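Local structure of glucose-6-phosphate isomerase (1ZZG) at residues L53-R58 / K176-P181; E67-I72 / L199-A204; L79-L84 / S192-L197; A83-F88 / V93-L98; E252-L257 / P367-Y372. The protein probably catalyses the reversible isomerisation of glucose 6-phosphate to fructose 6-phosphate, a step common to glycolysis and gluconeogenesis. All blocks are in the same frame, centred on the assembly; numbering follows the deposited sequence.

Contact 1 of 5, residues L53-R58 / K176-P181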
# COMPACT_ATOMS: atom_id res chain seq x y z
N LEU A 53 -29.83 -1.89 0.32
CA LEU A 53 -29.12 -2.12 1.59
C LEU A 53 -29.96 -2.95 2.56
O LEU A 53 -29.41 -3.68 3.39
CB LEU A 53 -28.72 -0.80 2.25
CG LEU A 53 -29.74 -0.08 3.13
CD1 LEU A 53 -29.04 1.04 3.89
CD2 LEU A 53 -30.88 0.44 2.28
N ARG A 54 -31.28 -2.84 2.47
CA ARG A 54 -32.14 -3.63 3.35
C ARG A 54 -32.03 -5.09 2.93
O ARG A 54 -31.92 -5.99 3.77
CB ARG A 54 -33.60 -3.16 3.26
CG ARG A 54 -33.81 -1.80 3.90
CD ARG A 54 -35.28 -1.41 3.96
NE ARG A 54 -35.46 -0.21 4.76
CZ ARG A 54 -36.64 0.36 5.02
NH1 ARG A 54 -37.75 -0.17 4.53
NH2 ARG A 54 -36.70 1.46 5.76
N GLU A 55 -32.05 -5.32 1.62
CA GLU A 55 -31.92 -6.65 1.05
C GLU A 55 -30.58 -7.26 1.47
O GLU A 55 -30.48 -8.46 1.75
CB GLU A 55 -32.01 -6.56 -0.47
CG GLU A 55 -31.93 -7.88 -1.20
CD GLU A 55 -31.89 -7.70 -2.71
OE1 GLU A 55 -32.77 -7.00 -3.25
OE2 GLU A 55 -30.98 -8.28 -3.35
N VAL A 56 -29.54 -6.43 1.50
CA VAL A 56 -28.21 -6.88 1.91
C VAL A 56 -28.23 -7.26 3.39
O VAL A 56 -27.74 -8.32 3.77
CB VAL A 56 -27.15 -5.77 1.67
CG1 VAL A 56 -25.83 -6.14 2.34
CG2 VAL A 56 -26.94 -5.57 0.17
N ARG A 57 -28.82 -6.40 4.22
CA ARG A 57 -28.89 -6.67 5.65
C ARG A 57 -29.66 -7.96 5.94
O ARG A 57 -29.23 -8.78 6.75
CB ARG A 57 -29.57 -5.51 6.38
CG ARG A 57 -28.70 -4.28 6.64
CD ARG A 57 -29.52 -3.22 7.38
NE ARG A 57 -28.77 -2.02 7.74
CZ ARG A 57 -27.75 -2.01 8.58
NH1 ARG A 57 -27.35 -3.14 9.15
NH2 ARG A 57 -27.13 -0.87 8.88
N ARG A 58 -30.81 -8.13 5.29
CA ARG A 58 -31.60 -9.33 5.53
C ARG A 58 -30.83 -10.60 5.17
O ARG A 58 -30.91 -11.61 5.87
CB ARG A 58 -32.92 -9.26 4.75
CG ARG A 58 -33.87 -8.18 5.25
CD ARG A 58 -34.21 -8.34 6.74
NE ARG A 58 -33.29 -7.65 7.64
CZ ARG A 58 -33.22 -6.33 7.78
NH1 ARG A 58 -34.01 -5.54 7.06
NH2 ARG A 58 -32.36 -5.79 8.64
N LYS A 176 -27.37 -17.09 -4.56
CA LYS A 176 -27.82 -15.76 -4.18
C LYS A 176 -26.96 -14.82 -5.02
O LYS A 176 -25.77 -15.07 -5.21
CB LYS A 176 -27.58 -15.49 -2.70
CG LYS A 176 -28.11 -14.14 -2.24
CD LYS A 176 -29.64 -14.11 -2.29
CE LYS A 176 -30.20 -12.81 -1.75
NZ LYS A 176 -29.79 -11.66 -2.59
N ALA A 177 -27.56 -13.76 -5.52
CA ALA A 177 -26.80 -12.82 -6.33
C ALA A 177 -27.25 -11.39 -6.10
O ALA A 177 -28.43 -11.11 -5.93
CB ALA A 177 -26.93 -13.19 -7.81
N PHE A 178 -26.27 -10.50 -6.09
CA PHE A 178 -26.53 -9.08 -5.90
C PHE A 178 -26.10 -8.41 -7.19
O PHE A 178 -25.25 -8.93 -7.92
CB PHE A 178 -25.74 -8.56 -4.71
CG PHE A 178 -26.33 -8.95 -3.38
CD1 PHE A 178 -27.42 -8.27 -2.87
CD2 PHE A 178 -25.79 -10.01 -2.65
CE1 PHE A 178 -27.97 -8.63 -1.64
CE2 PHE A 178 -26.33 -10.37 -1.42
CZ PHE A 178 -27.42 -9.68 -0.92
N ALA A 179 -26.68 -7.25 -7.47
CA ALA A 179 -26.39 -6.56 -8.70
C ALA A 179 -25.53 -5.30 -8.64
O ALA A 179 -25.65 -4.48 -7.74
CB ALA A 179 -27.70 -6.22 -9.40
N ILE A 180 -24.64 -5.19 -9.62
CA ILE A 180 -23.83 -4.00 -9.78
C ILE A 180 -24.61 -3.33 -10.91
O ILE A 180 -24.72 -3.89 -12.01
CB ILE A 180 -22.40 -4.30 -10.27
CG1 ILE A 180 -21.63 -5.05 -9.18
CG2 ILE A 180 -21.69 -3.00 -10.63
CD1 ILE A 180 -20.23 -5.48 -9.62
N PRO A 181 -25.21 -2.16 -10.64
CA PRO A 181 -25.99 -1.46 -11.67
C PRO A 181 -25.23 -1.28 -12.98
O PRO A 181 -24.03 -1.00 -13.00
CB PRO A 181 -26.31 -0.12 -11.01
CG PRO A 181 -26.35 -0.46 -9.56
CD PRO A 181 -25.16 -1.38 -9.40
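Helix 52-61 packs here against strand 176-179, the edge strand of a five-stranded parallel sheet flanked by helices, as in the SIS domains of the phosphoglucose isomerase family; Glu55 and Val56 of the helix meet Phe178 and Lys176 of the strand. Over these short segments the helix and strand axes run nearly antiparallel, at 154°, and come within 10.6 Å. The CE1 corner of the Phe178 ring takes most of the contact. Val56 CG2 reaches Phe178 CE1 at 3.7 Å, and Glu55 OE2 lies 3.5 Å from the same CE1. Glu55 gets there because CG is anti to the backbone N (chi1 -178°) and the rest of the chain is extended, which carries the carboxylate past the ring with the two planes only 23° apart. Lys176 curls back, bent at chi2 and chi4, until its NZ stands 3.5 Å above the plane of the Phe178 ring, displaced toward the rim. From there NZ makes a long salt bridge of 3.7 Å with Glu55 OE2. With a serine in place of Phe178, Val56 CG2 would probably lose its apolar partner and a gap would open between helix and strand. Phe178 also packs on Pro193 and Leu197 of helix 193-201 and on Val156 and Thr158 of the adjacent strand 155-159, while Val56 touches Ala200 of helix 193-201.

Contact 2 of 5, residues E67-I72 / L199-A204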
# COMPACT_ATOMS: atom_id res chain seq x y z
N GLU A 67 -17.92 -16.86 9.58
CA GLU A 67 -16.80 -16.39 10.41
C GLU A 67 -15.69 -15.91 9.49
O GLU A 67 -14.84 -15.11 9.88
CB GLU A 67 -16.27 -17.51 11.30
CG GLU A 67 -17.08 -17.73 12.58
CD GLU A 67 -16.43 -18.75 13.50
OE1 GLU A 67 -15.20 -18.70 13.69
OE2 GLU A 67 -17.16 -19.60 14.06
N ASP A 68 -15.69 -16.40 8.26
CA ASP A 68 -14.69 -16.02 7.27
C ASP A 68 -15.38 -15.64 5.97
O ASP A 68 -16.18 -16.41 5.43
CB ASP A 68 -13.69 -17.16 7.05
CG ASP A 68 -12.80 -17.40 8.26
OD1 ASP A 68 -11.74 -16.75 8.37
OD2 ASP A 68 -13.18 -18.22 9.12
N PHE A 69 -15.08 -14.45 5.47
CA PHE A 69 -15.66 -13.93 4.24
C PHE A 69 -14.55 -13.84 3.19
O PHE A 69 -13.64 -13.01 3.32
CB PHE A 69 -16.24 -12.54 4.50
CG PHE A 69 -17.07 -12.00 3.38
CD1 PHE A 69 -18.46 -11.99 3.47
CD2 PHE A 69 -16.48 -11.47 2.23
CE1 PHE A 69 -19.25 -11.46 2.44
CE2 PHE A 69 -17.25 -10.94 1.20
CZ PHE A 69 -18.64 -10.94 1.31
N VAL A 70 -14.60 -14.69 2.17
CA VAL A 70 -13.58 -14.67 1.12
C VAL A 70 -14.11 -13.91 -0.09
O VAL A 70 -14.99 -14.39 -0.81
CB VAL A 70 -13.19 -16.11 0.68
CG1 VAL A 70 -12.21 -16.06 -0.49
CG2 VAL A 70 -12.57 -16.88 1.86
N LEU A 71 -13.57 -12.71 -0.32
CA LEU A 71 -14.00 -11.92 -1.46
C LEU A 71 -13.08 -12.16 -2.64
O LEU A 71 -11.91 -11.78 -2.62
CB LEU A 71 -14.03 -10.43 -1.11
CG LEU A 71 -14.87 -9.50 -2.00
CD1 LEU A 71 -14.85 -8.09 -1.38
CD2 LEU A 71 -14.33 -9.47 -3.43
N ILE A 72 -13.59 -12.82 -3.68
CA ILE A 72 -12.80 -13.08 -4.87
C ILE A 72 -13.13 -11.96 -5.85
O ILE A 72 -14.20 -11.96 -6.47
CB ILE A 72 -13.14 -14.45 -5.51
CG1 ILE A 72 -13.01 -15.56 -4.46
CG2 ILE A 72 -12.19 -14.71 -6.68
CD1 ILE A 72 -13.19 -16.99 -5.00
N LEU A 199 -19.49 -5.18 3.96
CA LEU A 199 -19.65 -4.31 5.12
C LEU A 199 -20.74 -4.81 6.06
O LEU A 199 -20.65 -4.63 7.28
CB LEU A 199 -19.97 -2.88 4.70
CG LEU A 199 -18.76 -1.96 4.50
CD1 LEU A 199 -19.25 -0.58 4.10
CD2 LEU A 199 -17.94 -1.89 5.80
N ALA A 200 -21.78 -5.43 5.49
CA ALA A 200 -22.86 -5.95 6.31
C ALA A 200 -22.28 -7.01 7.24
O ALA A 200 -22.50 -6.97 8.45
CB ALA A 200 -23.95 -6.56 5.43
N PHE A 201 -21.53 -7.95 6.67
CA PHE A 201 -20.91 -9.01 7.46
C PHE A 201 -19.87 -8.46 8.42
O PHE A 201 -19.49 -9.12 9.39
CB PHE A 201 -20.30 -10.06 6.53
CG PHE A 201 -21.31 -11.03 5.98
CD1 PHE A 201 -21.70 -12.15 6.72
CD2 PHE A 201 -21.94 -10.78 4.76
CE1 PHE A 201 -22.70 -13.01 6.25
CE2 PHE A 201 -22.93 -11.63 4.28
CZ PHE A 201 -23.32 -12.75 5.02
N ALA A 202 -19.41 -7.24 8.16
CA ALA A 202 -18.44 -6.60 9.03
C ALA A 202 -19.17 -5.88 10.17
O ALA A 202 -18.56 -5.33 11.09
CB ALA A 202 -17.60 -5.60 8.23
N GLY A 203 -20.50 -5.90 10.09
CA GLY A 203 -21.33 -5.26 11.10
C GLY A 203 -21.30 -3.74 11.10
O GLY A 203 -21.54 -3.12 12.14
N ALA A 204 -21.01 -3.14 9.95
CA ALA A 204 -20.94 -1.69 9.84
C ALA A 204 -22.31 -1.07 9.54
O ALA A 204 -23.22 -1.75 9.06
CB ALA A 204 -19.94 -1.31 8.76
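With chi1 at -170°, the Phe69 ring is carried opposite the backbone N, whereas Phe201 sets CG anti to the carbonyl carbon (chi1 -80°), and these two choices swing the rings together between strand and helix. This is sheet-to-helix packing in an alpha/beta domain of the SIS type: strand 68-72 of the parallel sheet receives the last turn of helix 193-201. The side chains cross at about a right angle, and the rings meet obliquely, with centroids 5.5 Å apart and planes inclined by 48°. Both residues are buried, and the pair is wholly apolar. The C-terminal turn closes with a Schellman motif at Gly203, which takes a positive phi: Ala204 N bonds back to Leu199 O at 3.1 Å, and Gly203 N bonds to Ala200 O at 2.8 Å. Ser91 OG hydrogen-bonds to Phe201 O, and the Phe201 ring also packs on Tyr59 of helix 52-61 and Leu119 of strand 118-124. Phe69 meets a further ring, Phe95 of the neighbouring strand, while CB of Leu71 lies at the edge of the Phe69 ring, in its plane. In the pair itself the nearest approach is made by Phe69 CE1, 3.6 Å from Phe201 CD2, with Phe69 CD1 3.9 Å from Phe201 CG.

Contact 3 of 5, residues L79-L84 / S192-L197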
# COMPACT_ATOMS: atom_id res chain seq x y z
N LEU A 79 -10.87 -3.03 -4.10
CA LEU A 79 -10.37 -1.86 -3.40
C LEU A 79 -11.39 -1.15 -2.51
O LEU A 79 -11.08 -0.81 -1.36
CB LEU A 79 -9.73 -0.87 -4.39
CG LEU A 79 -8.48 -1.41 -5.12
CD1 LEU A 79 -7.96 -0.36 -6.09
CD2 LEU A 79 -7.39 -1.79 -4.12
N GLY A 80 -12.60 -0.93 -3.03
CA GLY A 80 -13.64 -0.28 -2.24
C GLY A 80 -13.92 -1.13 -1.02
O GLY A 80 -13.94 -0.63 0.11
N PRO A 81 -14.17 -2.44 -1.20
CA PRO A 81 -14.44 -3.31 -0.05
C PRO A 81 -13.29 -3.27 0.98
O PRO A 81 -13.55 -3.11 2.18
CB PRO A 81 -14.62 -4.69 -0.70
CG PRO A 81 -15.30 -4.35 -1.98
CD PRO A 81 -14.49 -3.14 -2.47
N LYS A 82 -12.04 -3.40 0.53
CA LYS A 82 -10.90 -3.36 1.45
C LYS A 82 -10.86 -2.07 2.26
O LYS A 82 -10.69 -2.10 3.48
CB LYS A 82 -9.56 -3.49 0.71
CG LYS A 82 -9.12 -4.91 0.37
CD LYS A 82 -7.64 -4.95 -0.03
CE LYS A 82 -7.18 -6.38 -0.29
NZ LYS A 82 -5.71 -6.46 -0.56
N ALA A 83 -11.01 -0.94 1.58
CA ALA A 83 -10.98 0.35 2.25
C ALA A 83 -12.05 0.47 3.33
O ALA A 83 -11.78 0.95 4.43
CB ALA A 83 -11.14 1.47 1.22
N LEU A 84 -13.27 0.02 3.02
CA LEU A 84 -14.39 0.11 3.96
C LEU A 84 -14.35 -0.91 5.11
O LEU A 84 -14.54 -0.55 6.28
CB LEU A 84 -15.71 -0.03 3.18
CG LEU A 84 -16.05 1.13 2.23
CD1 LEU A 84 -17.22 0.74 1.32
CD2 LEU A 84 -16.38 2.38 3.03
N SER A 192 -22.23 0.19 -3.95
CA SER A 192 -23.22 -0.74 -4.48
C SER A 192 -23.01 -1.98 -3.60
O SER A 192 -22.25 -1.93 -2.63
CB SER A 192 -22.93 -1.07 -5.95
OG SER A 192 -21.82 -1.94 -6.09
N PRO A 193 -23.69 -3.10 -3.90
CA PRO A 193 -23.47 -4.28 -3.05
C PRO A 193 -22.00 -4.70 -2.98
O PRO A 193 -21.60 -5.42 -2.06
CB PRO A 193 -24.37 -5.34 -3.69
CG PRO A 193 -25.53 -4.51 -4.19
CD PRO A 193 -24.82 -3.32 -4.82
N VAL A 194 -21.20 -4.25 -3.95
CA VAL A 194 -19.76 -4.56 -3.98
C VAL A 194 -19.17 -4.28 -2.60
O VAL A 194 -18.43 -5.08 -2.05
CB VAL A 194 -19.01 -3.69 -5.02
CG1 VAL A 194 -17.50 -3.85 -4.84
CG2 VAL A 194 -19.40 -4.10 -6.43
N GLY A 195 -19.52 -3.12 -2.05
CA GLY A 195 -19.02 -2.76 -0.73
C GLY A 195 -20.04 -3.01 0.38
O GLY A 195 -19.66 -3.34 1.50
N LEU A 196 -21.32 -2.87 0.07
CA LEU A 196 -22.36 -3.06 1.09
C LEU A 196 -22.43 -4.48 1.65
O LEU A 196 -22.57 -4.65 2.86
CB LEU A 196 -23.73 -2.66 0.54
CG LEU A 196 -23.81 -1.19 0.11
CD1 LEU A 196 -25.19 -0.90 -0.41
CD2 LEU A 196 -23.44 -0.28 1.27
N LEU A 197 -22.32 -5.48 0.78
CA LEU A 197 -22.39 -6.86 1.23
C LEU A 197 -21.28 -7.19 2.25
O LEU A 197 -21.56 -7.61 3.37
CB LEU A 197 -22.32 -7.83 0.05
CG LEU A 197 -22.48 -9.31 0.44
CD1 LEU A 197 -23.81 -9.51 1.18
CD2 LEU A 197 -22.42 -10.19 -0.80
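The pyrrolidine ring of Pro81 turns its CG corner toward the peptide group that joins Val194 to Gly195, and that corner does most of the touching. Pro81 CG lies 3.2 Å from Val194 O, a close carbon-to-oxygen approach, and 3.6 Å from Val194 CG1, the methyl branch that stands anti to the backbone N (chi1 169°). Being in the first turn of its helix, Pro81 can lack an N-H without breaking the bonding pattern. Beside it, Leu84 CD1 hangs over the bare backbone of Gly195, 4.4 Å from Gly195 CA; a CB on that glycine would come within 3.2 Å of the leucine methyl, so its absence leaves room for Leu84. The helices pack closely here, probably helped by the glycine: the axes of the segments 79-84 and 193-197 approach to 8.5 Å and cross at -30°, and the CA atoms of Pro81 and Gly195 are 4.7 Å apart. Helix 79-88 is the crossover helix of a beta-alpha-beta unit in the SIS-type domain. All four touching residues are buried. Ser192 is the N-cap of helix 193-201: its OG accepts from Val194 N and is itself hydrogen-bonded to Ser189 O, and its carbonyl oxygen accepts from both Gly195 N and Leu196 N. Beyond the pair, Val194 packs on Ile180 and Thr158, and Leu84 on Leu209 of helix 206-221.

Contact 4 of 5, residues A83-F88 / V93-L98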
# COMPACT_ATOMS: atom_id res chain seq x y z
N ALA A 83 -11.01 -0.94 1.58
CA ALA A 83 -10.98 0.35 2.25
C ALA A 83 -12.05 0.47 3.33
O ALA A 83 -11.78 0.95 4.43
CB ALA A 83 -11.14 1.47 1.22
N LEU A 84 -13.27 0.02 3.02
CA LEU A 84 -14.39 0.11 3.96
C LEU A 84 -14.35 -0.91 5.11
O LEU A 84 -14.54 -0.55 6.28
CB LEU A 84 -15.71 -0.03 3.18
CG LEU A 84 -16.05 1.13 2.23
CD1 LEU A 84 -17.22 0.74 1.32
CD2 LEU A 84 -16.38 2.38 3.03
N GLU A 85 -14.08 -2.17 4.78
CA GLU A 85 -14.03 -3.22 5.79
C GLU A 85 -12.90 -3.00 6.80
O GLU A 85 -13.07 -3.26 7.99
CB GLU A 85 -13.87 -4.58 5.12
CG GLU A 85 -13.91 -5.78 6.08
CD GLU A 85 -12.54 -6.21 6.57
OE1 GLU A 85 -11.63 -6.34 5.72
OE2 GLU A 85 -12.37 -6.41 7.79
N ALA A 86 -11.75 -2.52 6.32
CA ALA A 86 -10.62 -2.29 7.20
C ALA A 86 -10.95 -1.19 8.21
O ALA A 86 -10.50 -1.22 9.35
CB ALA A 86 -9.39 -1.89 6.39
N ALA A 87 -11.74 -0.22 7.78
CA ALA A 87 -12.10 0.90 8.64
C ALA A 87 -13.29 0.66 9.56
O ALA A 87 -13.37 1.25 10.64
CB ALA A 87 -12.34 2.13 7.79
N PHE A 88 -14.21 -0.21 9.16
CA PHE A 88 -15.41 -0.40 9.96
C PHE A 88 -15.77 -1.82 10.38
O PHE A 88 -16.94 -2.10 10.64
CB PHE A 88 -16.59 0.23 9.21
CG PHE A 88 -16.33 1.64 8.77
CD1 PHE A 88 -16.03 2.63 9.70
CD2 PHE A 88 -16.37 1.98 7.42
CE1 PHE A 88 -15.78 3.95 9.30
CE2 PHE A 88 -16.13 3.29 7.00
CZ PHE A 88 -15.83 4.28 7.94
N VAL A 93 -15.65 -10.73 11.96
CA VAL A 93 -15.62 -11.69 10.86
C VAL A 93 -14.28 -11.44 10.17
O VAL A 93 -13.86 -10.30 10.01
CB VAL A 93 -16.77 -11.45 9.85
CG1 VAL A 93 -16.53 -12.25 8.57
CG2 VAL A 93 -18.09 -11.86 10.47
N ARG A 94 -13.60 -12.51 9.78
CA ARG A 94 -12.30 -12.40 9.12
C ARG A 94 -12.46 -12.33 7.61
O ARG A 94 -13.08 -13.21 7.01
CB ARG A 94 -11.42 -13.60 9.49
CG ARG A 94 -11.11 -13.74 10.98
CD ARG A 94 -10.33 -15.02 11.25
NE ARG A 94 -11.15 -16.22 11.05
CZ ARG A 94 -11.90 -16.78 12.00
NH1 ARG A 94 -11.93 -16.26 13.23
NH2 ARG A 94 -12.62 -17.86 11.73
N PHE A 95 -11.90 -11.30 7.00
CA PHE A 95 -12.00 -11.13 5.56
C PHE A 95 -10.71 -11.53 4.85
O PHE A 95 -9.60 -11.25 5.33
CB PHE A 95 -12.37 -9.68 5.23
CG PHE A 95 -13.81 -9.35 5.52
CD1 PHE A 95 -14.76 -9.39 4.51
CD2 PHE A 95 -14.21 -9.03 6.82
CE1 PHE A 95 -16.10 -9.11 4.77
CE2 PHE A 95 -15.56 -8.75 7.10
CZ PHE A 95 -16.50 -8.80 6.07
N HIS A 96 -10.87 -12.20 3.71
CA HIS A 96 -9.75 -12.68 2.91
C HIS A 96 -10.02 -12.21 1.49
O HIS A 96 -11.09 -12.47 0.94
CB HIS A 96 -9.69 -14.20 2.98
CG HIS A 96 -9.75 -14.73 4.38
ND1 HIS A 96 -8.69 -14.67 5.25
CD2 HIS A 96 -10.78 -15.28 5.08
CE1 HIS A 96 -9.05 -15.16 6.43
NE2 HIS A 96 -10.31 -15.53 6.35
N TYR A 97 -9.05 -11.53 0.90
CA TYR A 97 -9.22 -10.99 -0.44
C TYR A 97 -8.40 -11.67 -1.52
O TYR A 97 -7.17 -11.62 -1.51
CB TYR A 97 -8.89 -9.49 -0.41
CG TYR A 97 -9.77 -8.69 0.54
CD1 TYR A 97 -10.97 -8.13 0.09
CD2 TYR A 97 -9.43 -8.54 1.88
CE1 TYR A 97 -11.81 -7.44 0.97
CE2 TYR A 97 -10.27 -7.85 2.77
CZ TYR A 97 -11.46 -7.30 2.30
OH TYR A 97 -12.31 -6.63 3.16
N LEU A 98 -9.09 -12.30 -2.46
CA LEU A 98 -8.42 -12.95 -3.57
C LEU A 98 -8.40 -11.94 -4.72
O LEU A 98 -9.23 -11.99 -5.63
CB LEU A 98 -9.14 -14.23 -4.00
CG LEU A 98 -8.34 -15.51 -3.73
CD1 LEU A 98 -8.37 -15.80 -2.22
CD2 LEU A 98 -8.92 -16.69 -4.51
O HOH W 1 -10.61 -9.12 8.36
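Glu85 carries this contact, making three kinds of interaction with Phe95 and Tyr97. The direct hydrogen bond runs from Tyr97 OH to Glu85 OE1, 2.7 Å long; the hydroxyl comes to the anti side of the carboxylate, 17° out of its plane, and OE1 in turn lies at the edge of the tyrosine ring. A second link passes through a water, which accepts from Phe95 N at 2.9 Å and donates to Glu85 OE2 at 3.3 Å; OE2 is also hydrogen-bonded to Asn89 ND2. The third is a CH-pi contact: Glu85 CG sits over one face of Phe95, 3.5 Å from the ring centroid. A bend at chi2 (-92°) folds the carboxylate down, so that it stacks on the same ring with the planes 19° apart and CD 3.3 Å from Phe95 CD2. Replacing Glu85 by a leucine is likely to leave the Tyr97 hydroxyl and the bridging water without their acceptor across the contact. All three residues stand on a beta-alpha-beta crossover, in which helix 79-88 links strand 68-72 to the adjacent edge strand 94-98. Tyr97 packs on Leu71 of strand 68-72, and Phe88 and Leu84 touch helix 371-391.

Contact 5 of 5, residues E252-L257 / P367-Y372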
# COMPACT_ATOMS: atom_id res chain seq x y z
N GLU A 252 -5.05 4.76 10.50
CA GLU A 252 -4.66 3.39 10.20
C GLU A 252 -5.92 2.63 9.79
O GLU A 252 -5.88 1.74 8.94
CB GLU A 252 -4.00 2.74 11.42
CG GLU A 252 -3.59 1.27 11.23
CD GLU A 252 -2.49 1.06 10.18
OE1 GLU A 252 -1.85 2.04 9.73
OE2 GLU A 252 -2.26 -0.11 9.80
N ARG A 253 -7.05 2.99 10.40
CA ARG A 253 -8.32 2.35 10.06
C ARG A 253 -8.61 2.55 8.56
O ARG A 253 -9.20 1.69 7.91
CB ARG A 253 -9.46 2.95 10.89
CG ARG A 253 -9.35 2.68 12.39
CD ARG A 253 -10.43 3.44 13.13
NE ARG A 253 -11.75 3.05 12.66
CZ ARG A 253 -12.85 3.78 12.81
NH1 ARG A 253 -12.77 4.96 13.41
NH2 ARG A 253 -14.01 3.33 12.36
N LEU A 254 -8.18 3.70 8.04
CA LEU A 254 -8.36 4.03 6.63
C LEU A 254 -7.10 3.73 5.80
O LEU A 254 -6.89 4.34 4.76
CB LEU A 254 -8.71 5.51 6.47
CG LEU A 254 -10.08 6.02 6.90
CD1 LEU A 254 -10.15 7.52 6.65
CD2 LEU A 254 -11.18 5.30 6.12
N SER A 255 -6.28 2.80 6.27
CA SER A 255 -5.04 2.46 5.57
C SER A 255 -5.23 1.98 4.13
O SER A 255 -4.29 2.00 3.34
CB SER A 255 -4.27 1.40 6.36
OG SER A 255 -4.93 0.15 6.31
N HIS A 256 -6.43 1.53 3.79
CA HIS A 256 -6.67 1.03 2.43
C HIS A 256 -7.39 2.03 1.53
O HIS A 256 -7.64 1.74 0.36
CB HIS A 256 -7.43 -0.29 2.50
CG HIS A 256 -6.64 -1.41 3.10
ND1 HIS A 256 -5.78 -2.19 2.36
CD2 HIS A 256 -6.50 -1.82 4.38
CE1 HIS A 256 -5.15 -3.03 3.16
NE2 HIS A 256 -5.57 -2.83 4.39
N LEU A 257 -7.72 3.20 2.08
CA LEU A 257 -8.41 4.21 1.29
C LEU A 257 -7.51 4.79 0.19
O LEU A 257 -7.96 4.98 -0.94
CB LEU A 257 -8.91 5.36 2.18
CG LEU A 257 -9.79 6.39 1.46
CD1 LEU A 257 -11.04 5.72 0.92
CD2 LEU A 257 -10.19 7.50 2.42
N PRO A 367 -14.69 14.97 10.49
CA PRO A 367 -15.00 15.12 11.91
C PRO A 367 -14.42 13.96 12.71
O PRO A 367 -13.96 14.12 13.84
CB PRO A 367 -16.52 15.15 11.94
CG PRO A 367 -16.85 15.85 10.64
CD PRO A 367 -15.90 15.19 9.66
N GLU A 368 -14.45 12.77 12.11
CA GLU A 368 -13.93 11.56 12.73
C GLU A 368 -14.00 10.48 11.66
O GLU A 368 -14.61 10.70 10.62
CB GLU A 368 -14.78 11.16 13.95
CG GLU A 368 -16.16 10.58 13.62
CD GLU A 368 -17.15 11.61 13.11
OE1 GLU A 368 -17.43 12.59 13.84
OE2 GLU A 368 -17.66 11.45 11.98
N VAL A 369 -13.36 9.34 11.90
CA VAL A 369 -13.41 8.26 10.93
C VAL A 369 -14.66 7.43 11.22
O VAL A 369 -14.67 6.56 12.09
CB VAL A 369 -12.17 7.34 11.01
CG1 VAL A 369 -12.28 6.22 9.97
CG2 VAL A 369 -10.91 8.17 10.76
N SER A 370 -15.73 7.74 10.48
CA SER A 370 -17.01 7.05 10.62
C SER A 370 -17.62 6.77 9.25
O SER A 370 -17.23 7.39 8.25
CB SER A 370 -17.98 7.93 11.42
OG SER A 370 -18.19 9.18 10.78
N PRO A 371 -18.57 5.82 9.18
CA PRO A 371 -19.20 5.50 7.90
C PRO A 371 -19.73 6.78 7.23
O PRO A 371 -19.54 7.00 6.03
CB PRO A 371 -20.32 4.54 8.30
CG PRO A 371 -19.73 3.83 9.49
CD PRO A 371 -19.10 4.97 10.26
N TYR A 372 -20.39 7.62 8.03
CA TYR A 372 -20.96 8.88 7.55
C TYR A 372 -19.89 9.77 6.92
O TYR A 372 -20.01 10.18 5.76
CB TYR A 372 -21.64 9.60 8.71
CG TYR A 372 -22.32 10.92 8.36
CD1 TYR A 372 -23.58 10.95 7.75
CD2 TYR A 372 -21.70 12.14 8.65
CE1 TYR A 372 -24.21 12.16 7.46
CE2 TYR A 372 -22.32 13.35 8.36
CZ TYR A 372 -23.57 13.35 7.76
OH TYR A 372 -24.18 14.56 7.48
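Val369 is met by two neighbouring side chains of the 252-257 turn, Arg253 and Leu254. Arg253 NH1 gives a weak hydrogen bond to Val369 O, 2.8 Å long but bent to 129° at the hydrogen, and the guanidinium slides past the valine so that Val369 CG1 lies 3.7 Å above one of its faces, toward the rim. Leu254 comes to the same methyl tip to tip, its CG 3.8 Å from Val369 CG1; that branch is the one anti to the backbone N (chi1 180°). The stronger partner of the arginine lies outside: NH2 hydrogen-bonds to Ala87 O, in helix 79-88, and Phe88 packs against the same side chain. Two consecutive type I turns, Glu252 to Ser255 and Leu254 to Leu257, shape the backbone that presents Arg253 and Leu254, while Glu102 of the second subunit accepts from the backbone N of Glu252 and of Arg253. Across the contact, Ser370 is the N-cap of helix 371-391: its OG caps Ala373 N and donates to Glu368 OE2 at 2.6 Å. Both segments follow parallel strands, 244-249 and 360-366, and lead into helices, the strand-loop-helix connections of an open alpha/beta sheet such as the SIS domain.

In the fold
From the N terminus, contact 1 closes a loop from helix 52-61 to strand 176-179, at the far edge of the five-stranded parallel sheet. Contact 2 opens inside that loop but closes beyond it, so the two cross; both reach the same sheet, and Val56 of contact 1 touches Ala200 of contact 2. Contact 3 nests within contact 2 and also crosses contact 1, adding helix 79-88 to the layer. Contact 4, a short loop that shares Ala83 and Leu84 with contact 3, nests inside contacts 1 and 2 and ties that helix to the other edge strand. Contact 5 follows in series, joining two loops of the mixed-sheet part; it touches contacts 3 and 4 through helix 79-88.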